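Local coordinates for protein putative glycosyltransferase (GalT1) (Streptococcus parasanguinis, PDB 4PHS) that binds UDP and probably acts as a glycosyltransferase, this chain being the GT-D-fold part of a longer protein, at residues S30-G35 against A223-H228; N180-Y185 against G206-V211; N195-L200 against K219-I224; K243-N248 against E258-E263. All coordinates share one frame; numbering follows the deposited sequence.

Interaction 1 (S30-G35 against A223-H228). With UDP (uridine-5'-diphosphate), chain B.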
# COMPACT_ATOMS: atom_id res chain seq x y z
N SER A 30 12.52 -0.25 4.31
CA SER A 30 11.37 0.44 3.78
C SER A 30 10.62 -0.56 2.91
O SER A 30 11.19 -1.56 2.48
CB SER A 30 11.79 1.67 2.97
OG SER A 30 12.39 2.65 3.81
N VAL A 31 9.33 -0.33 2.70
CA VAL A 31 8.52 -1.19 1.84
C VAL A 31 7.80 -0.36 0.78
O VAL A 31 7.13 0.61 1.10
CB VAL A 31 7.46 -1.95 2.64
CG1 VAL A 31 6.60 -2.79 1.71
CG2 VAL A 31 8.11 -2.81 3.69
N VAL A 32 7.95 -0.74 -0.48
CA VAL A 32 7.19 -0.09 -1.53
C VAL A 32 6.41 -1.14 -2.29
O VAL A 32 6.95 -2.19 -2.63
CB VAL A 32 8.09 0.74 -2.50
CG1 VAL A 32 9.16 -0.14 -3.16
CG2 VAL A 32 7.24 1.41 -3.52
N ARG A 33 5.12 -0.89 -2.50
CA ARG A 33 4.27 -1.90 -3.13
C ARG A 33 3.74 -1.47 -4.49
O ARG A 33 3.31 -0.34 -4.66
CB ARG A 33 3.10 -2.26 -2.20
CG ARG A 33 3.47 -2.67 -0.77
CD ARG A 33 2.19 -2.84 0.13
NE ARG A 33 1.46 -1.58 0.09
CZ ARG A 33 0.42 -1.31 -0.69
NH1 ARG A 33 -0.04 -0.08 -0.70
NH2 ARG A 33 -0.17 -2.25 -1.44
N PHE A 34 3.76 -2.38 -5.46
CA PHE A 34 3.19 -2.09 -6.77
C PHE A 34 1.94 -2.91 -6.97
O PHE A 34 1.99 -4.13 -6.89
CB PHE A 34 4.22 -2.38 -7.86
CG PHE A 34 5.33 -1.38 -7.91
CD1 PHE A 34 6.39 -1.44 -6.99
CD2 PHE A 34 5.30 -0.34 -8.83
CE1 PHE A 34 7.40 -0.47 -7.00
CE2 PHE A 34 6.30 0.62 -8.85
CZ PHE A 34 7.35 0.55 -7.95
N GLY A 35 0.83 -2.23 -7.23
CA GLY A 35 -0.44 -2.89 -7.45
C GLY A 35 -0.94 -2.60 -8.84
O GLY A 35 -0.19 -2.09 -9.68
N ALA A 223 10.46 3.83 5.65
CA ALA A 223 9.09 4.21 5.35
C ALA A 223 8.38 2.98 4.83
O ALA A 223 8.89 2.29 3.95
CB ALA A 223 9.06 5.33 4.33
N ILE A 224 7.18 2.71 5.36
CA ILE A 224 6.43 1.53 4.95
C ILE A 224 5.12 1.93 4.26
O ILE A 224 4.25 2.58 4.86
CB ILE A 224 6.13 0.61 6.16
CG1 ILE A 224 7.44 0.26 6.91
CG2 ILE A 224 5.37 -0.65 5.72
CD1 ILE A 224 7.23 -0.63 8.13
N ASP A 225 5.00 1.53 3.00
CA ASP A 225 3.81 1.75 2.18
C ASP A 225 2.72 0.76 2.60
O ASP A 225 2.79 -0.45 2.32
CB ASP A 225 4.22 1.55 0.72
CG ASP A 225 3.05 1.50 -0.25
OD1 ASP A 225 1.93 1.89 0.11
OD2 ASP A 225 3.29 1.10 -1.41
N LEU A 226 1.69 1.27 3.29
CA LEU A 226 0.65 0.41 3.86
C LEU A 226 -0.72 0.59 3.21
O LEU A 226 -1.67 -0.10 3.57
CB LEU A 226 0.53 0.61 5.37
CG LEU A 226 1.69 0.02 6.16
CD1 LEU A 226 1.40 0.17 7.65
CD2 LEU A 226 1.86 -1.42 5.78
N GLY A 227 -0.83 1.50 2.25
CA GLY A 227 -2.00 1.57 1.39
C GLY A 227 -3.35 1.46 2.08
O GLY A 227 -3.68 2.28 2.96
N HIS A 228 -4.13 0.46 1.65
CA HIS A 228 -5.50 0.28 2.16
C HIS A 228 -5.63 -0.60 3.40
O HIS A 228 -6.71 -1.17 3.63
CB HIS A 228 -6.37 -0.29 1.02
CG HIS A 228 -6.89 0.75 0.07
ND1 HIS A 228 -6.68 0.68 -1.29
CD2 HIS A 228 -7.65 1.85 0.28
CE1 HIS A 228 -7.25 1.72 -1.87
NE2 HIS A 228 -7.85 2.44 -0.95
N1 UDP B . -4.67 8.02 -1.42
C2 UDP B . -4.66 9.35 -1.08
N3 UDP B . -4.34 10.30 -2.02
C4 UDP B . -4.03 9.92 -3.32
C5 UDP B . -4.02 8.57 -3.66
C6 UDP B . -4.50 7.65 -2.73
O2 UDP B . -4.94 9.68 0.08
O4 UDP B . -3.74 10.78 -4.16
C1' UDP B . -4.94 7.02 -0.37
C2' UDP B . -6.31 6.39 -0.32
O2' UDP B . -7.27 7.23 0.30
C3' UDP B . -6.01 5.15 0.52
C4' UDP B . -4.58 4.79 0.11
O4' UDP B . -4.06 5.92 -0.57
O3' UDP B . -6.03 5.45 1.90
C5' UDP B . -4.50 3.57 -0.79
O5' UDP B . -3.15 3.40 -1.21
PA UDP B . -2.74 2.24 -2.25
O1A UDP B . -1.26 2.11 -2.19
O2A UDP B . -3.34 2.44 -3.58
O3A UDP B . -3.46 0.97 -1.53
PB UDP B . -3.41 -0.62 -1.82
O1B UDP B . -3.27 -1.21 -0.48
O2B UDP B . -2.33 -0.98 -2.78
O3B UDP B . -4.77 -0.98 -2.37
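V31 bridges to I224 where strands 30-33 and 223-225 run in parallel, their axes 25° apart and 4.5 Å at closest approach. The backbone of V31 takes hold of both neighbours of I224: its N donates to A223 O and its O accepts from D225 N at 3.0 Å. S30 adds a rung with its hydroxyl, OG receiving A223 N at 2.9 Å while also pairing with T217. The branched side chains of V31 and I224 meet through V31 CB and I224 CG2, an apolar contact suited to buried strands. This bridge joins the edge of the three-stranded sheet to the edge of the five-stranded parallel sheet, and UDP lies just beyond the C-terminal ends of both strands, as in many nucleotide-binding alpha/beta folds. There a bend at chi3 (-57°) brings R33 NE above the carbonyl plane of D225 O, at 2.8 Å, while R33 NH1 forms a salt bridge with D225 OD1 at 2.9 Å, the guanidinium and carboxylate planes 56° apart. D225 OD2 accepts R33 N on its anti side and also pairs with K210. The guanidinium thus offers R33 NH2 to UDP O2B at 2.8 Å; the bonds from NH1 to UDP are weak. G227, side-chain-free and at positive phi, passes close beside NH1. H228 supplies its backbone N to UDP O1B and, from the ring edge, ND1 to UDP O3B at 2.8 Å, with UDP C5' over a ring face.

Interaction 2 (N180-Y185 against G206-V211). With UDP (uridine-5'-diphosphate), chain B.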
# COMPACT_ATOMS: atom_id res chain seq x y z
N ASN A 180 -4.99 12.66 -6.39
CA ASN A 180 -4.01 13.49 -7.08
C ASN A 180 -3.02 14.16 -6.14
O ASN A 180 -2.63 15.32 -6.33
CB ASN A 180 -4.72 14.51 -7.97
CG ASN A 180 -5.31 13.87 -9.20
OD1 ASN A 180 -4.66 13.03 -9.83
ND2 ASN A 180 -6.56 14.21 -9.53
N ALA A 181 -2.63 13.43 -5.11
CA ALA A 181 -1.63 13.91 -4.18
C ALA A 181 -0.33 14.24 -4.88
O ALA A 181 0.45 15.04 -4.37
CB ALA A 181 -1.41 12.91 -3.05
N PHE A 182 -0.09 13.65 -6.06
CA PHE A 182 1.14 13.95 -6.77
C PHE A 182 1.22 15.43 -7.21
O PHE A 182 2.32 15.95 -7.33
CB PHE A 182 1.39 13.00 -7.95
CG PHE A 182 2.82 12.98 -8.40
CD1 PHE A 182 3.79 12.33 -7.65
CD2 PHE A 182 3.21 13.64 -9.56
CE1 PHE A 182 5.11 12.31 -8.05
CE2 PHE A 182 4.54 13.63 -9.98
CZ PHE A 182 5.50 12.97 -9.22
N GLN A 183 0.07 16.07 -7.41
CA GLN A 183 0.00 17.52 -7.73
C GLN A 183 0.71 18.38 -6.69
O GLN A 183 1.03 19.55 -6.96
CB GLN A 183 -1.46 18.01 -7.78
CG GLN A 183 -2.34 17.49 -8.92
CD GLN A 183 -3.83 17.61 -8.58
OE1 GLN A 183 -4.20 17.87 -7.44
NE2 GLN A 183 -4.68 17.41 -9.59
N TYR A 184 0.93 17.82 -5.50
CA TYR A 184 1.50 18.55 -4.38
C TYR A 184 2.74 17.81 -3.88
O TYR A 184 3.15 17.98 -2.72
CB TYR A 184 0.46 18.68 -3.25
CG TYR A 184 -0.80 19.40 -3.69
CD1 TYR A 184 -1.83 18.71 -4.32
CD2 TYR A 184 -0.95 20.76 -3.49
CE1 TYR A 184 -2.97 19.37 -4.74
CE2 TYR A 184 -2.08 21.43 -3.90
CZ TYR A 184 -3.09 20.72 -4.52
OH TYR A 184 -4.23 21.37 -4.93
N TYR A 185 3.33 16.99 -4.74
CA TYR A 185 4.43 16.12 -4.32
C TYR A 185 5.59 16.79 -3.61
O TYR A 185 6.07 16.30 -2.58
CB TYR A 185 5.00 15.28 -5.46
CG TYR A 185 6.06 14.35 -4.89
CD1 TYR A 185 5.69 13.20 -4.21
CD2 TYR A 185 7.41 14.64 -5.00
CE1 TYR A 185 6.64 12.37 -3.66
CE2 TYR A 185 8.37 13.81 -4.45
CZ TYR A 185 7.97 12.68 -3.78
OH TYR A 185 8.91 11.85 -3.22
N GLY A 206 -1.59 5.96 -2.25
CA GLY A 206 -1.68 5.57 -3.65
C GLY A 206 -0.34 5.59 -4.35
O GLY A 206 0.68 5.28 -3.74
N PRO A 207 -0.32 5.97 -5.63
CA PRO A 207 0.96 5.93 -6.35
C PRO A 207 2.00 6.90 -5.80
O PRO A 207 3.20 6.63 -5.91
CB PRO A 207 0.57 6.35 -7.77
CG PRO A 207 -0.87 6.01 -7.89
CD PRO A 207 -1.46 6.25 -6.53
N THR A 208 1.55 8.00 -5.21
CA THR A 208 2.47 8.96 -4.62
C THR A 208 3.27 8.35 -3.48
O THR A 208 4.44 8.68 -3.28
CB THR A 208 1.71 10.20 -4.15
OG1 THR A 208 0.97 10.74 -5.25
CG2 THR A 208 2.67 11.25 -3.58
N ALA A 209 2.64 7.44 -2.74
CA ALA A 209 3.29 6.76 -1.64
C ALA A 209 4.56 6.05 -2.07
O ALA A 209 5.53 6.01 -1.33
CB ALA A 209 2.32 5.76 -1.03
N LYS A 210 4.55 5.48 -3.27
CA LYS A 210 5.68 4.71 -3.75
C LYS A 210 6.92 5.60 -3.96
O LYS A 210 8.03 5.22 -3.60
CB LYS A 210 5.37 3.96 -5.06
CG LYS A 210 3.91 3.60 -5.31
CD LYS A 210 3.39 2.66 -4.26
CE LYS A 210 1.94 2.34 -4.53
NZ LYS A 210 1.34 1.76 -3.29
N VAL A 211 6.70 6.78 -4.55
CA VAL A 211 7.81 7.71 -4.80
C VAL A 211 8.27 8.31 -3.47
O VAL A 211 9.47 8.41 -3.21
CB VAL A 211 7.47 8.79 -5.85
CG1 VAL A 211 6.19 9.51 -5.53
CG2 VAL A 211 8.61 9.79 -5.99
N1 UDP B . -4.67 8.02 -1.42
C2 UDP B . -4.66 9.35 -1.08
N3 UDP B . -4.34 10.30 -2.02
C4 UDP B . -4.03 9.92 -3.32
C5 UDP B . -4.02 8.57 -3.66
C6 UDP B . -4.50 7.65 -2.73
O2 UDP B . -4.94 9.68 0.08
O4 UDP B . -3.74 10.78 -4.16
C1' UDP B . -4.94 7.02 -0.37
C2' UDP B . -6.31 6.39 -0.32
O2' UDP B . -7.27 7.23 0.30
C3' UDP B . -6.01 5.15 0.52
C4' UDP B . -4.58 4.79 0.11
O4' UDP B . -4.06 5.92 -0.57
O3' UDP B . -6.03 5.45 1.90
C5' UDP B . -4.50 3.57 -0.79
O5' UDP B . -3.15 3.40 -1.21
PA UDP B . -2.74 2.24 -2.25
O1A UDP B . -1.26 2.11 -2.19
O2A UDP B . -3.34 2.44 -3.58
O3A UDP B . -3.46 0.97 -1.53
PB UDP B . -3.41 -0.62 -1.82
O1B UDP B . -3.27 -1.21 -0.48
O2B UDP B . -2.33 -0.98 -2.78
O3B UDP B . -4.77 -0.98 -2.37
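K210 NZ donates to UDP O1A at 2.8 Å from the same helix whose T208 packs against A181 and F182. The long aliphatic chain of K210, bent at chi2, carries the ammonium from the helix to the alpha-phosphate. One turn earlier, G206 N reaches UDP O5' at 3.2 Å; glycine suits a backbone at positive phi here. At the far end of the nucleoside, A181 N meets the uracil O4 of UDP at 3.0 Å in a nearly straight bond (165°), and its small CB lies near the same oxygen. Between these polar points the two segments touch by packing. T208 OG1 lies 3.2 Å from F182 N, but at a poor angle for a hydrogen bond, and F182 N pairs with Q50 instead. T208 CG2 meets the edge of the Y185 ring, 3.6 Å from Y185 CD1. V211, with CG1 between the backbone N and the carbonyl carbon (chi1 52°), sets that methyl 3.4 Å from Y185 CE1 and also at the edge of the F182 ring. Y185 CB lies over a face of F182, toward its rim, and Y185 OH bonds to D215. The 3-10 turn 181-183 and the first residue of helix 185-195 are thus seated on helix 206-218. Cohesion is mainly van der Waals packing, with no hydrogen bond across it, whereas A181 N, G206 N and K210 NZ are turned to the nucleotide, the lysine's positive charge meeting phosphate.

Interaction 3 (N195-L200 against K219-I224)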
# COMPACT_ATOMS: atom_id res chain seq x y z
N ASN A 195 9.10 16.23 9.61
CA ASN A 195 8.32 15.69 10.71
C ASN A 195 8.69 14.27 11.11
O ASN A 195 8.08 13.71 12.02
CB ASN A 195 6.83 15.74 10.37
CG ASN A 195 6.24 17.12 10.58
OD1 ASN A 195 5.96 17.52 11.72
ND2 ASN A 195 6.03 17.86 9.50
N ALA A 196 9.70 13.71 10.46
CA ALA A 196 9.97 12.28 10.57
C ALA A 196 11.10 11.94 11.52
O ALA A 196 11.46 10.77 11.66
CB ALA A 196 10.27 11.70 9.20
N LYS A 197 11.67 12.95 12.17
CA LYS A 197 12.79 12.69 13.07
C LYS A 197 12.42 11.69 14.16
O LYS A 197 11.45 11.88 14.91
CB LYS A 197 13.34 13.99 13.67
CG LYS A 197 13.86 14.98 12.62
CD LYS A 197 14.62 14.29 11.49
CE LYS A 197 15.05 15.30 10.44
NZ LYS A 197 13.91 16.13 9.95
N ASN A 198 13.17 10.59 14.22
CA ASN A 198 12.97 9.52 15.20
C ASN A 198 11.62 8.81 15.10
O ASN A 198 11.17 8.20 16.07
CB ASN A 198 13.23 10.01 16.63
CG ASN A 198 14.67 9.86 17.05
OD1 ASN A 198 15.57 9.72 16.21
ND2 ASN A 198 14.91 9.89 18.35
N ARG A 199 10.99 8.87 13.93
CA ARG A 199 9.73 8.17 13.72
C ARG A 199 9.80 7.14 12.61
O ARG A 199 10.52 7.31 11.62
CB ARG A 199 8.60 9.16 13.42
CG ARG A 199 8.22 10.02 14.61
CD ARG A 199 7.15 11.07 14.32
NE ARG A 199 7.00 11.88 15.52
CZ ARG A 199 6.19 11.59 16.54
NH1 ARG A 199 5.38 10.53 16.49
NH2 ARG A 199 6.17 12.38 17.60
N LEU A 200 9.03 6.07 12.78
CA LEU A 200 8.72 5.14 11.70
C LEU A 200 7.64 5.78 10.83
O LEU A 200 6.60 6.23 11.35
CB LEU A 200 8.20 3.82 12.27
CG LEU A 200 7.74 2.74 11.28
CD1 LEU A 200 8.89 2.23 10.41
CD2 LEU A 200 7.06 1.59 12.01
N LYS A 219 16.95 9.36 1.29
CA LYS A 219 17.40 10.30 2.32
C LYS A 219 17.57 9.63 3.69
O LYS A 219 17.66 10.31 4.71
CB LYS A 219 16.41 11.47 2.44
CG LYS A 219 16.21 12.27 1.15
CD LYS A 219 15.03 13.21 1.30
CE LYS A 219 14.75 13.98 0.01
NZ LYS A 219 15.74 15.05 -0.26
N GLY A 220 17.59 8.30 3.70
CA GLY A 220 17.94 7.55 4.90
C GLY A 220 16.84 7.04 5.82
O GLY A 220 17.14 6.33 6.78
N TYR A 221 15.58 7.38 5.54
CA TYR A 221 14.48 7.00 6.43
C TYR A 221 13.87 5.64 6.11
O TYR A 221 13.88 5.21 4.96
CB TYR A 221 13.35 8.03 6.40
CG TYR A 221 13.75 9.41 6.86
CD1 TYR A 221 14.03 10.41 5.93
CD2 TYR A 221 13.84 9.71 8.21
CE1 TYR A 221 14.39 11.68 6.35
CE2 TYR A 221 14.21 10.97 8.63
CZ TYR A 221 14.48 11.95 7.69
OH TYR A 221 14.84 13.21 8.10
N GLN A 222 13.35 4.97 7.14
CA GLN A 222 12.51 3.79 6.94
C GLN A 222 11.05 4.21 6.78
O GLN A 222 10.47 4.86 7.66
CB GLN A 222 12.63 2.80 8.10
CG GLN A 222 11.91 1.49 7.83
CD GLN A 222 11.78 0.62 9.05
OE1 GLN A 222 12.18 1.02 10.14
NE2 GLN A 222 11.23 -0.58 8.88
N ALA A 223 10.46 3.83 5.65
CA ALA A 223 9.09 4.21 5.35
C ALA A 223 8.38 2.98 4.83
O ALA A 223 8.89 2.29 3.95
CB ALA A 223 9.06 5.33 4.33
N ILE A 224 7.18 2.71 5.36
CA ILE A 224 6.43 1.53 4.95
C ILE A 224 5.12 1.93 4.26
O ILE A 224 4.25 2.58 4.86
CB ILE A 224 6.13 0.61 6.16
CG1 ILE A 224 7.44 0.26 6.91
CG2 ILE A 224 5.37 -0.65 5.72
CD1 ILE A 224 7.23 -0.63 8.13
O HOH W 1 11.67 5.80 9.83
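A196 and Y221 form one of two closely packed spots here: A196 CB sits over a face of the tyrosine ring, 4.0 Å from Y221 CE2, and a small methyl is what such a flat surface accommodates. L200 makes the other. With CG anti to the backbone N (chi1 176°), it sends CD1 against the flat amide of Q222, 3.5 Å from Q222 OE1, and against the end of I224, 4.0 Å from I224 CD1. The amide is held in place by the bond from Q222 NE2 to A29 O. These loops sit at the N-terminal ends of strands 200-204 and 223-225, which flank helix 206-218 in a beta-alpha-beta unit, the end away from UDP. A type II turn from A196 to R199, with N198 at positive phi, leads into the first strand; G220, the C-prime residue of a Schellman motif, ends the helix before the second. The solvent side is more exposed and polar. K197, bent at chi2 and chi4, curls round the ring edge so that a single carbon, CE, comes within 3.1 Å of Y221 OH, while its NZ bonds to E193 O. The fit is looser where the backbones stand apart: there a water donates to R199 O at 2.6 Å and to Q222 O at 2.7 Å.

Interaction 4 (K243-N248 against E258-E263)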
# COMPACT_ATOMS: atom_id res chain seq x y z
N LYS A 243 -16.72 -6.69 0.19
CA LYS A 243 -16.29 -5.29 0.31
C LYS A 243 -17.44 -4.34 0.60
O LYS A 243 -17.98 -3.72 -0.32
CB LYS A 243 -15.57 -4.84 -0.97
CG LYS A 243 -14.25 -5.54 -1.25
CD LYS A 243 -13.62 -4.99 -2.54
CE LYS A 243 -12.31 -5.70 -2.88
NZ LYS A 243 -11.70 -5.18 -4.15
N VAL A 244 -17.79 -4.20 1.87
CA VAL A 244 -18.86 -3.27 2.27
C VAL A 244 -18.33 -1.85 2.41
O VAL A 244 -17.24 -1.62 2.95
CB VAL A 244 -19.57 -3.75 3.56
CG1 VAL A 244 -18.58 -4.26 4.58
CG2 VAL A 244 -20.42 -2.63 4.16
N LYS A 245 -19.10 -0.89 1.91
CA LYS A 245 -18.75 0.53 2.00
C LYS A 245 -18.75 1.02 3.44
O LYS A 245 -19.68 0.75 4.22
CB LYS A 245 -19.72 1.37 1.15
CG LYS A 245 -19.52 2.86 1.28
CD LYS A 245 -19.26 3.50 -0.07
CE LYS A 245 -19.04 5.00 0.04
NZ LYS A 245 -19.04 5.47 1.46
N LEU A 246 -17.69 1.73 3.81
CA LEU A 246 -17.63 2.35 5.13
C LEU A 246 -18.24 3.74 5.02
O LEU A 246 -18.12 4.43 4.00
CB LEU A 246 -16.18 2.41 5.63
CG LEU A 246 -15.45 1.08 5.62
CD1 LEU A 246 -13.95 1.24 5.88
CD2 LEU A 246 -16.08 0.12 6.61
N THR A 247 -18.91 4.17 6.08
CA THR A 247 -19.67 5.40 6.02
C THR A 247 -18.87 6.63 6.48
O THR A 247 -19.21 7.75 6.11
CB THR A 247 -20.97 5.29 6.84
OG1 THR A 247 -20.65 5.09 8.22
CG2 THR A 247 -21.79 4.13 6.34
N ASN A 248 -17.81 6.40 7.25
CA ASN A 248 -17.12 7.50 7.94
C ASN A 248 -15.74 7.90 7.40
O ASN A 248 -15.12 8.85 7.91
CB ASN A 248 -16.99 7.19 9.44
CG ASN A 248 -16.15 5.95 9.72
OD1 ASN A 248 -16.17 4.97 8.96
ND2 ASN A 248 -15.40 5.98 10.82
N GLU A 258 -17.21 9.13 -2.62
CA GLU A 258 -18.54 9.72 -2.62
C GLU A 258 -19.30 9.17 -1.42
O GLU A 258 -19.01 8.06 -0.95
CB GLU A 258 -19.24 9.43 -3.96
CG GLU A 258 -18.62 10.21 -5.14
CD GLU A 258 -18.94 9.62 -6.51
OE1 GLU A 258 -19.47 8.49 -6.57
OE2 GLU A 258 -18.66 10.30 -7.53
N GLY A 259 -20.23 9.95 -0.89
CA GLY A 259 -21.10 9.47 0.16
C GLY A 259 -20.50 9.28 1.55
O GLY A 259 -21.01 8.49 2.34
N ILE A 260 -19.43 10.02 1.86
CA ILE A 260 -18.78 9.87 3.17
C ILE A 260 -19.32 10.88 4.19
O ILE A 260 -19.40 12.07 3.90
CB ILE A 260 -17.25 10.05 3.07
CG1 ILE A 260 -16.65 9.03 2.10
CG2 ILE A 260 -16.62 9.93 4.46
CD1 ILE A 260 -15.19 9.29 1.74
N GLU A 261 -19.69 10.38 5.37
CA GLU A 261 -20.03 11.24 6.51
C GLU A 261 -18.83 11.32 7.45
O GLU A 261 -18.63 10.42 8.29
CB GLU A 261 -21.23 10.68 7.29
CG GLU A 261 -21.47 11.37 8.66
CD GLU A 261 -22.28 10.50 9.62
OE1 GLU A 261 -22.97 9.58 9.16
OE2 GLU A 261 -22.22 10.75 10.84
N LEU A 262 -18.03 12.37 7.31
CA LEU A 262 -16.86 12.51 8.17
C LEU A 262 -17.31 12.84 9.58
O LEU A 262 -18.37 13.44 9.79
CB LEU A 262 -15.91 13.59 7.66
CG LEU A 262 -15.19 13.38 6.33
CD1 LEU A 262 -14.32 14.57 6.01
CD2 LEU A 262 -14.34 12.09 6.36
N GLU A 263 -16.52 12.40 10.54
CA GLU A 263 -16.78 12.70 11.92
C GLU A 263 -15.66 13.54 12.44
O GLU A 263 -14.58 13.62 11.83
CB GLU A 263 -16.85 11.42 12.74
CG GLU A 263 -18.00 10.51 12.38
CD GLU A 263 -17.77 9.10 12.88
OE1 GLU A 263 -16.59 8.69 12.97
OE2 GLU A 263 -18.77 8.41 13.17
O HOH W 2 -21.41 5.85 2.13
O HOH W 3 -14.59 10.23 10.21
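K245 lays its chain against the backbone of E258 and G259, its CE 3.2 Å from E258 O. The chain is kinked at chi2, and chi4 is close to eclipsed (4°), a strained shape that swings NZ back to L246 O at 2.9 Å. From there NZ also donates a hydrogen bond to a water that donates to G259 O, so the long, flexible lysine links the loops indirectly. G259 itself has a positive phi that glycine adopts easily. Beyond it a direct backbone bond forms: E261 N reaches T247 O at 2.8 Å, almost in line with the carbonyl (173°). Next to it N248 CA makes a CH...O contact to E261 O at 3.3 Å. Both segments belong to the long irregular connection between helices 229-237 and 266-271, and this is a surface pairing of loops outside any regular strand. I260 CG2 rests on the backbone at N248 C, 3.7 Å away, a methyl against a peptide group. N248 and E263 lie across one another, amide and carboxylate planes 71° apart, with N248 ND2 and E263 OE1 too distant to bond at 3.7 Å. A second water spans the gap, donating to N248 O and accepting E263 N, while E263 O is held by R157.

Overall arrangement
Interactions 1 and 2 form the buried heart of the UDP site and touch directly through the K210-D225 salt bridge, so that R33 and K210, both paired with D225, reach the same diphosphate. Interaction 3 shares A223 and I224 with interaction 1 but lies at the other end of strand 223-225, where partly buried apolar packing and a bridging water replace ionic bonds. Interactions 2 and 3 alternate along the chain around helix 206-218 without touching. Interaction 4 stands apart on the surface, its centre about 23 Å from those of interactions 1 and 2. There a single backbone bond and two bridging waters do the joining, unlike the salt-bridged core of interaction 1.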